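Local coordinates for D-threo-3-hydroxyaspartate dehydratase (Delftia, PDB 3WQC), which uses pyridoxal 5'-phosphate to catalyse the deamination of D-threo-3-hydroxyaspartate to oxaloacetate and ammonium, at residues T89-V95 with G112-I118; V270-I275 with I285-G289; G184-E188 with S227-A231; V119-A125 with A164-L169. One frame throughout, in Å; residues are numbered along the deposited sequence.

Contact 1. Residues T89-V95 with G112-I118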
loop_
_atom_site.group_PDB
_atom_site.type_symbol
_atom_site.label_atom_id
_atom_site.label_comp_id
_atom_site.label_asym_id
_atom_site.label_seq_id
_atom_site.Cartn_x
_atom_site.Cartn_y
_atom_site.Cartn_z
ATOM N N THR B 89 -6.149 -4.959 -27.282
ATOM C CA THR B 89 -5.421 -6.111 -27.805
ATOM C C THR B 89 -3.927 -5.864 -27.889
ATOM O O THR B 89 -3.161 -6.814 -27.886
ATOM C CB THR B 89 -5.937 -6.468 -29.213
ATOM O OG1 THR B 89 -5.794 -5.361 -30.077
ATOM C CG2 THR B 89 -7.422 -6.839 -29.169
ATOM N N ASP B 90 -3.489 -4.602 -27.929
ATOM C CA ASP B 90 -2.045 -4.288 -28.120
ATOM C C ASP B 90 -1.433 -3.983 -26.764
ATOM O O ASP B 90 -1.542 -2.865 -26.203
ATOM C CB ASP B 90 -2.000 -3.082 -29.042
ATOM C CG ASP B 90 -0.599 -2.567 -29.328
ATOM O OD1 ASP B 90 0.428 -3.119 -28.741
ATOM O OD2 ASP B 90 -0.437 -1.503 -30.056
ATOM N N ILE B 91 -0.815 -5.025 -26.169
ATOM C CA ILE B 91 -0.405 -4.914 -24.737
ATOM C C ILE B 91 1.058 -5.329 -24.616
ATOM O O ILE B 91 1.469 -6.430 -25.076
ATOM C CB ILE B 91 -1.266 -5.867 -23.859
ATOM C CG1 ILE B 91 -2.747 -5.476 -23.940
ATOM C CG2 ILE B 91 -0.776 -5.807 -22.367
ATOM C CD1 ILE B 91 -3.673 -6.282 -23.017
ATOM N N LEU B 92 1.838 -4.468 -23.987
ATOM C CA LEU B 92 3.268 -4.763 -23.683
ATOM C C LEU B 92 3.412 -5.035 -22.209
ATOM O O LEU B 92 3.079 -4.138 -21.392
ATOM C CB LEU B 92 4.085 -3.494 -24.039
ATOM C CG LEU B 92 5.572 -3.488 -23.610
ATOM C CD1 LEU B 92 6.359 -4.591 -24.372
ATOM C CD2 LEU B 92 6.168 -2.068 -23.833
ATOM N N TYR B 93 3.905 -6.215 -21.851
ATOM C CA TYR B 93 4.134 -6.558 -20.454
ATOM C C TYR B 93 5.578 -6.217 -20.129
ATOM O O TYR B 93 6.529 -6.939 -20.501
ATOM C CB TYR B 93 3.829 -8.041 -20.233
ATOM C CG TYR B 93 4.235 -8.519 -18.859
ATOM C CD1 TYR B 93 4.098 -7.753 -17.677
ATOM C CD2 TYR B 93 4.800 -9.813 -18.763
ATOM C CE1 TYR B 93 4.515 -8.279 -16.412
ATOM C CE2 TYR B 93 5.168 -10.353 -17.522
ATOM C CZ TYR B 93 5.031 -9.584 -16.366
ATOM O OH TYR B 93 5.440 -10.074 -15.145
ATOM N N ALA B 94 5.791 -5.024 -19.518
ATOM C CA ALA B 94 7.148 -4.418 -19.440
ATOM C C ALA B 94 7.817 -4.766 -18.103
ATOM O O ALA B 94 8.326 -3.866 -17.393
ATOM C CB ALA B 94 7.088 -2.894 -19.689
ATOM N N VAL B 95 7.873 -6.059 -17.796
ATOM C CA VAL B 95 8.671 -6.538 -16.642
ATOM C C VAL B 95 9.391 -7.796 -17.191
ATOM O O VAL B 95 8.740 -8.625 -17.805
ATOM C CB VAL B 95 7.780 -6.955 -15.422
ATOM C CG1 VAL B 95 8.617 -7.544 -14.295
ATOM C CG2 VAL B 95 7.029 -5.696 -14.918
ATOM N N GLY B 112 -6.209 -14.175 -28.576
ATOM C CA GLY B 112 -6.224 -13.056 -29.435
ATOM C C GLY B 112 -5.578 -11.808 -28.910
ATOM O O GLY B 112 -5.641 -10.750 -29.570
ATOM N N CYS B 113 -4.862 -11.911 -27.794
ATOM C CA CYS B 113 -4.166 -10.730 -27.296
ATOM C C CYS B 113 -2.771 -10.615 -27.971
ATOM O O CYS B 113 -2.012 -11.582 -27.982
ATOM C CB CYS B 113 -3.996 -10.860 -25.781
ATOM S SG CYS B 113 -3.194 -9.386 -25.023
ATOM N N ASP B 114 -2.452 -9.449 -28.513
ATOM C CA ASP B 114 -1.138 -9.243 -29.160
ATOM C C ASP B 114 -0.204 -8.810 -28.070
ATOM O O ASP B 114 0.202 -7.625 -27.944
ATOM C CB ASP B 114 -1.226 -8.177 -30.200
ATOM C CG ASP B 114 0.036 -8.181 -31.061
ATOM O OD1 ASP B 114 0.563 -9.311 -31.286
ATOM O OD2 ASP B 114 0.414 -7.152 -31.652
ATOM N N LEU B 115 0.105 -9.767 -27.221
ATOM C CA LEU B 115 0.854 -9.516 -25.985
ATOM C C LEU B 115 2.361 -9.606 -26.303
ATOM O O LEU B 115 2.814 -10.634 -26.847
ATOM C CB LEU B 115 0.477 -10.645 -24.970
ATOM C CG LEU B 115 1.301 -10.578 -23.669
ATOM C CD1 LEU B 115 0.978 -9.275 -22.865
ATOM C CD2 LEU B 115 0.968 -11.853 -22.895
ATOM N N LYS B 116 3.098 -8.588 -25.923
ATOM C CA LYS B 116 4.575 -8.534 -26.115
ATOM C C LYS B 116 5.241 -8.734 -24.777
ATOM O O LYS B 116 4.768 -8.208 -23.731
ATOM C CB LYS B 116 5.001 -7.153 -26.661
ATOM C CG LYS B 116 4.735 -6.958 -28.139
ATOM C CD LYS B 116 3.445 -6.885 -28.625
ATOM C CE LYS B 116 2.840 -5.512 -28.292
ATOM N NZ LYS B 116 1.717 -5.563 -29.358
ATOM N N LEU B 117 6.327 -9.494 -24.757
ATOM C CA LEU B 117 7.117 -9.783 -23.537
ATOM C C LEU B 117 8.485 -9.105 -23.669
ATOM O O LEU B 117 8.880 -8.751 -24.812
ATOM C CB LEU B 117 7.329 -11.325 -23.393
ATOM C CG LEU B 117 6.035 -12.122 -23.483
ATOM C CD1 LEU B 117 6.347 -13.625 -23.367
ATOM C CD2 LEU B 117 5.082 -11.695 -22.285
ATOM N N ILE B 118 9.221 -8.988 -22.567
ATOM C CA ILE B 118 10.542 -8.369 -22.615
ATOM C C ILE B 118 11.517 -9.274 -21.897
ATOM O O ILE B 118 11.179 -9.987 -20.932
ATOM C CB ILE B 118 10.544 -6.924 -22.033
ATOM C CG1 ILE B 118 10.463 -6.896 -20.508
ATOM C CG2 ILE B 118 9.429 -6.082 -22.702
ATOM C CD1 ILE B 118 10.665 -5.468 -19.950
HETATM O O HOH W 1 7.694 -9.525 -20.227
#
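Two bends in Lys116, at chi2 (68°) and chi3 (76°), fold its chain back toward the start of its own strand and bring the ammonium beside the carboxylate of Asp90. The salt bridge from Lys116 NZ to Asp90 OD1 measures 2.8 Å, and NZ comes from above the carboxylate plane, 48° out of it. The same nitrogen donates to the backbone at Asp114 O (2.9 Å) and weakly to Asp114 OD2 (3.1 Å), so three oxygens grip it, and the two carboxylates would probably stabilise its buried charge. Arg49 is a second basic partner of Asp90 OD1. The backbones run parallel: Lys116 N donates to Ile91 O at 2.8 Å and Tyr93 N to Lys116 O at 2.9 Å. This pairing joins the two strands of a beta-alpha-beta unit, with helix 102-110 between them, in the PLP-binding barrel of the alanine racemase N-terminal family. Ile91 and Leu115 point to the side of the sheet where helix 77-85 packs; there Ile91 CD1 lies 3.7 Å from Cys113 SG, and Leu117 CD2 meets the Tyr93 ring at its edge. On the side of Asp90 and Lys116, Leu92 CD1 rests 3.8 Å from Ile118 CG2, the two side chains crossing at about a right angle. Beyond Tyr93 the strands part, and a water bridges Ile118 N to Tyr93 O and Val95 O, while Ile118 CD1 packs 3.5 Å from Ala94 C.

Contact 2. Residues V270-I275 with I285-G289; sequences VLATVI and IVDAG
Residues 270-275 and 285-288 run antiparallel, their end-to-end directions 147° apart, with Val274 and Val286 forming a non-hydrogen-bonded pair. On one side of that pair Ile275 N donates to Ile285 O at 2.8 Å; on the other, Asp287 N donates to Thr273 O at 3.0 Å. The return bond from Thr273 N goes to a side chain: Asp287 OD1 accepts it at 2.8 Å, nearly straight at 174°, from above the carboxylate plane (45° out of it). Asp287 CG sits between its own backbone N and carbonyl carbon, a turn that swings the carboxylate across to the neighbouring strand and lets it stand in for a backbone carbonyl where the regular pairing ends. The contact belongs to the beta hairpin of strands 268-278 and 283-286 in the C-terminal, mainly beta domain of this DSD1-family enzyme. The other carboxylate oxygen, Asp287 OD2, bonds to Thr20 OG1 and forms a salt bridge with Arg101 of the second subunit; Thr273 OG1 also reaches Thr20. The other contacts are mostly apolar. Val274 CG2 and Val286 CG1 meet at 4.0 Å, their side chains crossing obliquely, and Ile275 CG1 lies 4.0 Å from Ile285 CG2. Farther along, the methyls Ala272 CB and Ala288 CB touch at 3.8 Å, with Val270 CG1 4.0 Å from Ala288 CB, just before Gly289, which stands at the N-cap position of helix 290-293.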
loop_
_atom_site.group_PDB
_atom_site.type_symbol
_atom_site.label_atom_id
_atom_site.label_comp_id
_atom_site.label_asym_id
_atom_site.label_seq_id
_atom_site.Cartn_x
_atom_site.Cartn_y
_atom_site.Cartn_z
ATOM N N VAL B 270 -7.186 12.242 -1.898
ATOM C CA VAL B 270 -7.880 11.297 -0.994
ATOM C C VAL B 270 -8.797 12.185 -0.131
ATOM O O VAL B 270 -8.327 13.043 0.643
ATOM C CB VAL B 270 -6.912 10.507 -0.125
ATOM C CG1 VAL B 270 -7.632 9.710 0.955
ATOM C CG2 VAL B 270 -6.052 9.599 -1.040
ATOM N N LEU B 271 -10.066 11.904 -0.192
ATOM C CA LEU B 271 -11.099 12.577 0.628
ATOM C C LEU B 271 -11.008 12.006 2.035
ATOM O O LEU B 271 -10.976 10.797 2.178
ATOM C CB LEU B 271 -12.464 12.238 -0.003
ATOM C CG LEU B 271 -13.692 13.003 0.609
ATOM C CD1 LEU B 271 -13.609 14.505 0.289
ATOM C CD2 LEU B 271 -14.955 12.345 0.041
ATOM N N ALA B 272 -10.951 12.875 3.083
ATOM C CA ALA B 272 -10.742 12.430 4.438
ATOM C C ALA B 272 -11.643 13.230 5.332
ATOM O O ALA B 272 -11.971 14.361 4.980
ATOM C CB ALA B 272 -9.261 12.642 4.851
ATOM N N THR B 273 -11.971 12.688 6.475
ATOM C CA THR B 273 -12.717 13.416 7.502
ATOM C C THR B 273 -11.873 13.673 8.729
ATOM O O THR B 273 -11.114 12.752 9.189
ATOM C CB THR B 273 -13.961 12.549 7.946
ATOM O OG1 THR B 273 -14.818 12.388 6.815
ATOM C CG2 THR B 273 -14.805 13.239 9.011
ATOM N N VAL B 274 -12.063 14.872 9.375
ATOM C CA VAL B 274 -11.424 15.106 10.640
ATOM C C VAL B 274 -12.197 14.350 11.765
ATOM O O VAL B 274 -13.438 14.511 11.895
ATOM C CB VAL B 274 -11.465 16.625 10.944
ATOM C CG1 VAL B 274 -10.899 16.839 12.372
ATOM C CG2 VAL B 274 -10.549 17.365 9.947
ATOM N N ILE B 275 -11.506 13.469 12.505
ATOM C CA ILE B 275 -12.132 12.664 13.516
ATOM C C ILE B 275 -11.642 12.987 14.946
ATOM O O ILE B 275 -12.145 12.424 15.930
ATOM C CB ILE B 275 -11.916 11.140 13.234
ATOM C CG1 ILE B 275 -10.411 10.812 13.187
ATOM C CG2 ILE B 275 -12.593 10.754 11.915
ATOM C CD1 ILE B 275 -10.109 9.282 13.112
ATOM N N ILE B 285 -6.623 15.086 13.704
ATOM C CA ILE B 285 -6.471 13.691 13.337
ATOM C C ILE B 285 -7.526 13.412 12.256
ATOM O O ILE B 285 -8.741 13.742 12.429
ATOM C CB ILE B 285 -6.693 12.766 14.582
ATOM C CG1 ILE B 285 -5.828 13.131 15.843
ATOM C CG2 ILE B 285 -6.569 11.309 14.145
ATOM C CD1 ILE B 285 -4.479 13.377 15.552
ATOM N N VAL B 286 -7.106 12.768 11.124
ATOM C CA VAL B 286 -8.050 12.469 10.054
ATOM C C VAL B 286 -8.092 10.965 9.861
ATOM O O VAL B 286 -7.225 10.222 10.388
ATOM C CB VAL B 286 -7.644 13.165 8.740
ATOM C CG1 VAL B 286 -7.766 14.701 8.902
ATOM C CG2 VAL B 286 -6.240 12.730 8.239
ATOM N N ASP B 287 -9.144 10.493 9.178
ATOM C CA ASP B 287 -9.318 9.056 8.887
ATOM C C ASP B 287 -8.623 8.557 7.640
ATOM O O ASP B 287 -8.861 7.419 7.229
ATOM C CB ASP B 287 -10.818 8.675 8.915
ATOM C CG ASP B 287 -11.594 9.316 7.793
ATOM O OD1 ASP B 287 -11.038 10.077 6.940
ATOM O OD2 ASP B 287 -12.822 9.056 7.722
ATOM N N ALA B 288 -7.690 9.341 7.117
ATOM C CA ALA B 288 -6.776 8.889 6.030
ATOM C C ALA B 288 -5.390 8.632 6.683
ATOM O O ALA B 288 -4.610 9.630 6.874
ATOM C CB ALA B 288 -6.678 9.920 4.883
ATOM N N GLY B 289 -5.059 7.383 7.067
ATOM C CA GLY B 289 -3.727 7.063 7.479
ATOM C C GLY B 289 -2.921 6.504 6.306
ATOM O O GLY B 289 -3.279 6.761 5.153
#

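Contact 3. Residues G184-E188 with S227-A231. With PLP (pyridoxal-5'-phosphate), chain J.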
loop_
_atom_site.group_PDB
_atom_site.type_symbol
_atom_site.label_atom_id
_atom_site.label_comp_id
_atom_site.label_asym_id
_atom_site.label_seq_id
_atom_site.Cartn_x
_atom_site.Cartn_y
_atom_site.Cartn_z
ATOM N N GLY B 184 14.238 5.548 -15.315
ATOM C CA GLY B 184 13.616 5.817 -13.988
ATOM C C GLY B 184 14.467 6.673 -13.074
ATOM O O GLY B 184 13.955 7.182 -12.064
ATOM N N SER B 185 15.743 6.885 -13.418
ATOM C CA SER B 185 16.595 7.767 -12.625
ATOM C C SER B 185 16.123 9.199 -12.837
ATOM O O SER B 185 16.571 10.059 -12.044
ATOM C CB SER B 185 18.078 7.696 -13.021
ATOM O OG SER B 185 18.296 8.244 -14.337
ATOM N N SER B 186 15.196 9.486 -13.763
ATOM C CA SER B 186 14.644 10.849 -13.922
ATOM C C SER B 186 13.956 11.324 -12.603
ATOM O O SER B 186 13.837 12.563 -12.376
ATOM C CB SER B 186 13.669 10.899 -15.095
ATOM O OG SER B 186 12.475 10.141 -14.769
ATOM N N TYR B 187 13.576 10.388 -11.736
ATOM C CA TYR B 187 12.845 10.777 -10.502
ATOM C C TYR B 187 13.759 11.368 -9.492
ATOM O O TYR B 187 13.295 11.936 -8.514
ATOM C CB TYR B 187 12.177 9.546 -9.920
ATOM C CG TYR B 187 10.850 9.223 -10.611
ATOM C CD1 TYR B 187 10.729 9.006 -12.009
ATOM C CD2 TYR B 187 9.673 9.094 -9.831
ATOM C CE1 TYR B 187 9.509 8.656 -12.598
ATOM C CE2 TYR B 187 8.449 8.779 -10.432
ATOM C CZ TYR B 187 8.357 8.549 -11.786
ATOM O OH TYR B 187 7.135 8.262 -12.337
ATOM N N GLU B 188 15.085 11.278 -9.732
ATOM C CA GLU B 188 16.056 11.901 -8.812
ATOM C C GLU B 188 16.344 13.345 -9.230
ATOM O O GLU B 188 17.113 14.019 -8.506
ATOM C CB GLU B 188 17.352 11.069 -8.806
ATOM C CG GLU B 188 17.210 9.645 -8.181
ATOM C CD GLU B 188 18.180 8.657 -8.829
ATOM O OE1 GLU B 188 19.324 9.031 -9.230
ATOM O OE2 GLU B 188 17.781 7.485 -8.994
ATOM N N SER B 227 9.666 7.682 -19.278
ATOM C CA SER B 227 9.166 7.850 -17.921
ATOM C C SER B 227 8.374 9.167 -18.095
ATOM O O SER B 227 8.593 9.909 -19.067
ATOM C CB SER B 227 10.304 8.001 -16.902
ATOM O OG SER B 227 11.056 9.200 -17.168
ATOM N N THR B 228 7.501 9.509 -17.153
ATOM C CA THR B 228 6.718 10.736 -17.322
ATOM C C THR B 228 7.692 11.938 -17.414
ATOM O O THR B 228 7.503 12.791 -18.274
ATOM C CB THR B 228 5.640 10.856 -16.190
ATOM O OG1 THR B 228 4.544 10.057 -16.619
ATOM C CG2 THR B 228 5.159 12.341 -16.099
ATOM N N PRO B 229 8.679 12.052 -16.490
ATOM C CA PRO B 229 9.523 13.296 -16.591
ATOM C C PRO B 229 10.266 13.397 -17.948
ATOM O O PRO B 229 10.391 14.500 -18.491
ATOM C CB PRO B 229 10.483 13.143 -15.422
ATOM C CG PRO B 229 9.696 12.237 -14.407
ATOM C CD PRO B 229 8.972 11.256 -15.278
ATOM N N THR B 230 10.849 12.280 -18.429
ATOM C CA THR B 230 11.614 12.374 -19.707
ATOM C C THR B 230 10.665 12.490 -20.874
ATOM O O THR B 230 11.014 13.124 -21.870
ATOM C CB THR B 230 12.565 11.192 -19.945
ATOM O OG1 THR B 230 11.852 9.940 -19.775
ATOM C CG2 THR B 230 13.703 11.259 -18.917
ATOM N N ALA B 231 9.451 11.923 -20.790
ATOM C CA ALA B 231 8.467 12.153 -21.899
ATOM C C ALA B 231 8.183 13.642 -22.092
ATOM O O ALA B 231 8.042 14.145 -23.218
ATOM C CB ALA B 231 7.157 11.405 -21.708
HETATM N N1 PLP J . 7.962 2.104 -18.519
HETATM C C2 PLP J . 8.200 1.176 -17.569
HETATM C C2A PLP J . 8.988 -0.073 -17.890
HETATM C C3 PLP J . 7.673 1.389 -16.243
HETATM O O3 PLP J . 7.886 0.465 -15.319
HETATM C C4 PLP J . 6.939 2.603 -15.994
HETATM C C4A PLP J . 6.381 2.803 -14.697
HETATM C C5 PLP J . 6.738 3.526 -17.063
HETATM C C6 PLP J . 7.338 3.265 -18.303
HETATM C C5A PLP J . 5.981 4.814 -16.851
HETATM O O4P PLP J . 6.786 5.704 -15.948
HETATM P P PLP J . 6.015 6.934 -15.271
HETATM O O1P PLP J . 5.289 7.558 -16.403
HETATM O O2P PLP J . 7.126 7.783 -14.761
HETATM O O3P PLP J . 5.067 6.427 -14.262
#
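The Tyr187 ring meets its partners chiefly through its edge: PLP O2P lies there in the ring plane, Ser227 CB stands near that plane, and Pro229 CD approaches obliquely, 3.8 Å from Tyr187 CE1. The proline and the tyrosine side chain cross at about a right angle. The phenol continues the in-plane approach, with Tyr187 OH donating to PLP O2P over a very short 2.5 Å. A second donor holds the same oxygen: Thr228 N reaches PLP O2P at 3.0 Å in an almost perfectly straight line (179°), as the N-terminal end of helix 228-233 presents the N-H of its first residue to the phosphate. Thr228 OG1 adds a bond of 2.6 Å to PLP O1P. A phenylalanine in place of Tyr187 would lack the hydroxyl and would probably leave PLP O2P without one of its two donors here and the phosphate less firmly fixed. Off the CD1-CE1 edge of the ring, Ser186 OG and Ser227 OG share a hydrogen bond of 2.9 Å. Ser186 OG also lies 3.5 Å from Pro229 CG, and Ser186 CB 3.8 Å from Thr230 CG2. Gly246 N and Val247 N are further donors to the cofactor. The 3-10 turn 184-188 follows strand 175-180 and precedes helix 192-215, whose Leu195 and Leu198 cover Pro229 and Ser186; Ser227 sits at the N-cap of helix 228-233 just after strand 222-225, and Met255 of helix 253-258 packs on Tyr187.

Contact 4. Residues V119-A125 with A164-L169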
loop_
_atom_site.group_PDB
_atom_site.type_symbol
_atom_site.label_atom_id
_atom_site.label_comp_id
_atom_site.label_asym_id
_atom_site.label_seq_id
_atom_site.Cartn_x
_atom_site.Cartn_y
_atom_site.Cartn_z
ATOM N N VAL B 119 12.784 -9.228 -22.335
ATOM C CA VAL B 119 13.877 -9.966 -21.668
ATOM C C VAL B 119 15.120 -9.077 -21.657
ATOM O O VAL B 119 15.267 -8.161 -22.487
ATOM C CB VAL B 119 14.235 -11.343 -22.324
ATOM C CG1 VAL B 119 13.006 -12.249 -22.304
ATOM C CG2 VAL B 119 14.780 -11.185 -23.731
ATOM N N ASP B 120 16.100 -9.492 -20.854
ATOM C CA ASP B 120 17.435 -8.848 -20.828
ATOM C C ASP B 120 18.563 -9.847 -20.608
ATOM O O ASP B 120 19.683 -9.419 -20.236
ATOM C CB ASP B 120 17.513 -7.694 -19.834
ATOM C CG ASP B 120 17.450 -8.126 -18.414
ATOM O OD1 ASP B 120 17.325 -9.330 -18.104
ATOM O OD2 ASP B 120 17.561 -7.230 -17.511
ATOM N N SER B 121 18.290 -11.143 -20.901
ATOM C CA SER B 121 19.287 -12.139 -20.658
ATOM C C SER B 121 19.169 -13.252 -21.713
ATOM O O SER B 121 18.084 -13.497 -22.240
ATOM C CB SER B 121 19.180 -12.726 -19.232
ATOM O OG SER B 121 17.959 -13.455 -19.089
ATOM N N VAL B 122 20.312 -13.901 -21.952
ATOM C CA VAL B 122 20.291 -15.072 -22.854
ATOM C C VAL B 122 19.403 -16.169 -22.240
ATOM O O VAL B 122 18.637 -16.813 -22.942
ATOM C CB VAL B 122 21.719 -15.561 -23.057
ATOM C CG1 VAL B 122 21.680 -16.882 -23.851
ATOM C CG2 VAL B 122 22.547 -14.499 -23.802
ATOM N N ALA B 123 19.511 -16.429 -20.908
ATOM C CA ALA B 123 18.703 -17.541 -20.317
ATOM C C ALA B 123 17.201 -17.266 -20.487
ATOM O O ALA B 123 16.447 -18.204 -20.801
ATOM C CB ALA B 123 18.997 -17.695 -18.853
ATOM N N ALA B 124 16.750 -15.978 -20.306
ATOM C CA ALA B 124 15.280 -15.749 -20.481
ATOM C C ALA B 124 14.892 -15.935 -21.940
ATOM O O ALA B 124 13.835 -16.491 -22.254
ATOM C CB ALA B 124 14.881 -14.369 -19.954
ATOM N N ALA B 125 15.769 -15.486 -22.863
ATOM C CA ALA B 125 15.482 -15.656 -24.284
ATOM C C ALA B 125 15.395 -17.134 -24.643
ATOM O O ALA B 125 14.565 -17.535 -25.437
ATOM C CB ALA B 125 16.548 -14.894 -25.115
ATOM N N ALA B 164 23.760 -11.615 -28.731
ATOM C CA ALA B 164 23.516 -12.985 -28.288
ATOM C C ALA B 164 22.018 -13.202 -27.948
ATOM O O ALA B 164 21.396 -14.187 -28.325
ATOM C CB ALA B 164 24.355 -13.275 -27.018
ATOM N N ILE B 165 21.424 -12.188 -27.286
ATOM C CA ILE B 165 19.987 -12.304 -26.970
ATOM C C ILE B 165 19.151 -12.182 -28.242
ATOM O O ILE B 165 18.205 -12.999 -28.442
ATOM C CB ILE B 165 19.616 -11.170 -25.983
ATOM C CG1 ILE B 165 20.349 -11.394 -24.647
ATOM C CG2 ILE B 165 18.088 -11.104 -25.783
ATOM C CD1 ILE B 165 20.263 -10.129 -23.755
ATOM N N GLY B 166 19.482 -11.189 -29.107
ATOM C CA GLY B 166 18.687 -11.075 -30.314
ATOM C C GLY B 166 18.756 -12.317 -31.222
ATOM O O GLY B 166 17.726 -12.730 -31.764
ATOM N N ARG B 167 19.954 -12.914 -31.384
ATOM C CA ARG B 167 20.058 -14.165 -32.162
ATOM C C ARG B 167 19.330 -15.296 -31.528
ATOM O O ARG B 167 18.713 -16.109 -32.192
ATOM C CB ARG B 167 21.540 -14.462 -32.406
ATOM C CG ARG B 167 22.174 -13.470 -33.343
ATOM C CD ARG B 167 23.680 -13.640 -33.380
ATOM N NE ARG B 167 24.264 -12.729 -34.378
ATOM C CZ ARG B 167 25.530 -12.307 -34.293
ATOM N NH1 ARG B 167 26.273 -12.597 -33.195
ATOM N NH2 ARG B 167 26.013 -11.500 -35.222
ATOM N N THR B 168 19.410 -15.400 -30.187
ATOM C CA THR B 168 18.736 -16.521 -29.520
ATOM C C THR B 168 17.229 -16.450 -29.871
ATOM O O THR B 168 16.573 -17.461 -30.186
ATOM C CB THR B 168 18.919 -16.427 -28.002
ATOM O OG1 THR B 168 20.302 -16.584 -27.698
ATOM C CG2 THR B 168 18.089 -17.496 -27.263
ATOM N N LEU B 169 16.671 -15.207 -29.788
ATOM C CA LEU B 169 15.250 -15.054 -30.134
ATOM C C LEU B 169 14.969 -15.313 -31.610
ATOM O O LEU B 169 14.072 -16.099 -31.984
ATOM C CB LEU B 169 14.790 -13.608 -29.755
ATOM C CG LEU B 169 14.774 -13.364 -28.235
ATOM C CD1 LEU B 169 14.617 -11.822 -28.003
ATOM C CD2 LEU B 169 13.688 -14.164 -27.503
#
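Two neighbouring helices of the barrel's outer layer, 122-135 and 159-171, pack here near the start of the first, and Ile165 occupies the middle of their interface. The three carbons beyond its CB have separate targets. Ile165 CD1 reaches under the backbone turn that enters the helix, 3.6 Å from Asp120 C; CG1 lies 3.7 Å from Val122 N; and CG2 meets Val119 CG2 at 3.9 Å, the two side chains lying alongside but running opposite ways. With CG1 beside the backbone N (chi1 -66°), the longer branch runs to the turn while CG2 faces Val119 and Ala125. Cut back to alanine, Ile165 would lose both branches, which is likely to leave a gap against the 120-122 turn and take from Val119 CG2 its nearest contact on helix 159-171. Ala125 CB, pointing at the second helix, lies 3.7 Å from Thr168 CG2 and 3.8 Å from Leu169 CD2. Thr168 presents its methyl to Ala125, while its OG1 donates to Ala164 O on its own helix at 2.7 Å. Val122 CG2 closes the other end, 3.9 Å from Ala164 CB. Ser121 OG, the N-cap, accepts from Ala124 N at 3.1 Å and so fixes the start of the helix. Strand 140-146 lies against the inner side of helix 159-171, with Ile143 on Ile165 and Val141 on Leu169 and Val119; Ala123 and Ala124 instead pack on Leu351 of the second subunit.

How the contacts relate
From the N terminus the contacts follow in series, and none nests within or crosses another. Contact 1 closes a loop over helix 102-110, pairing two barrel strands. Strand 114-119 then leads straight into contact 4, whose loop takes in strand 140-146 and ends with two outer helices side by side. Contact 3 closes the next loop, around helix 192-215, at the cofactor phosphate. Contact 2 comes last, as a hairpin of the C-terminal domain, its centre about 39 Å from that of contact 1 on the opposite side of the chain's centre. In the two-chain assembly of this structure the two regions meet: Val95 of contact 1 packs on Ile275 of the second subunit.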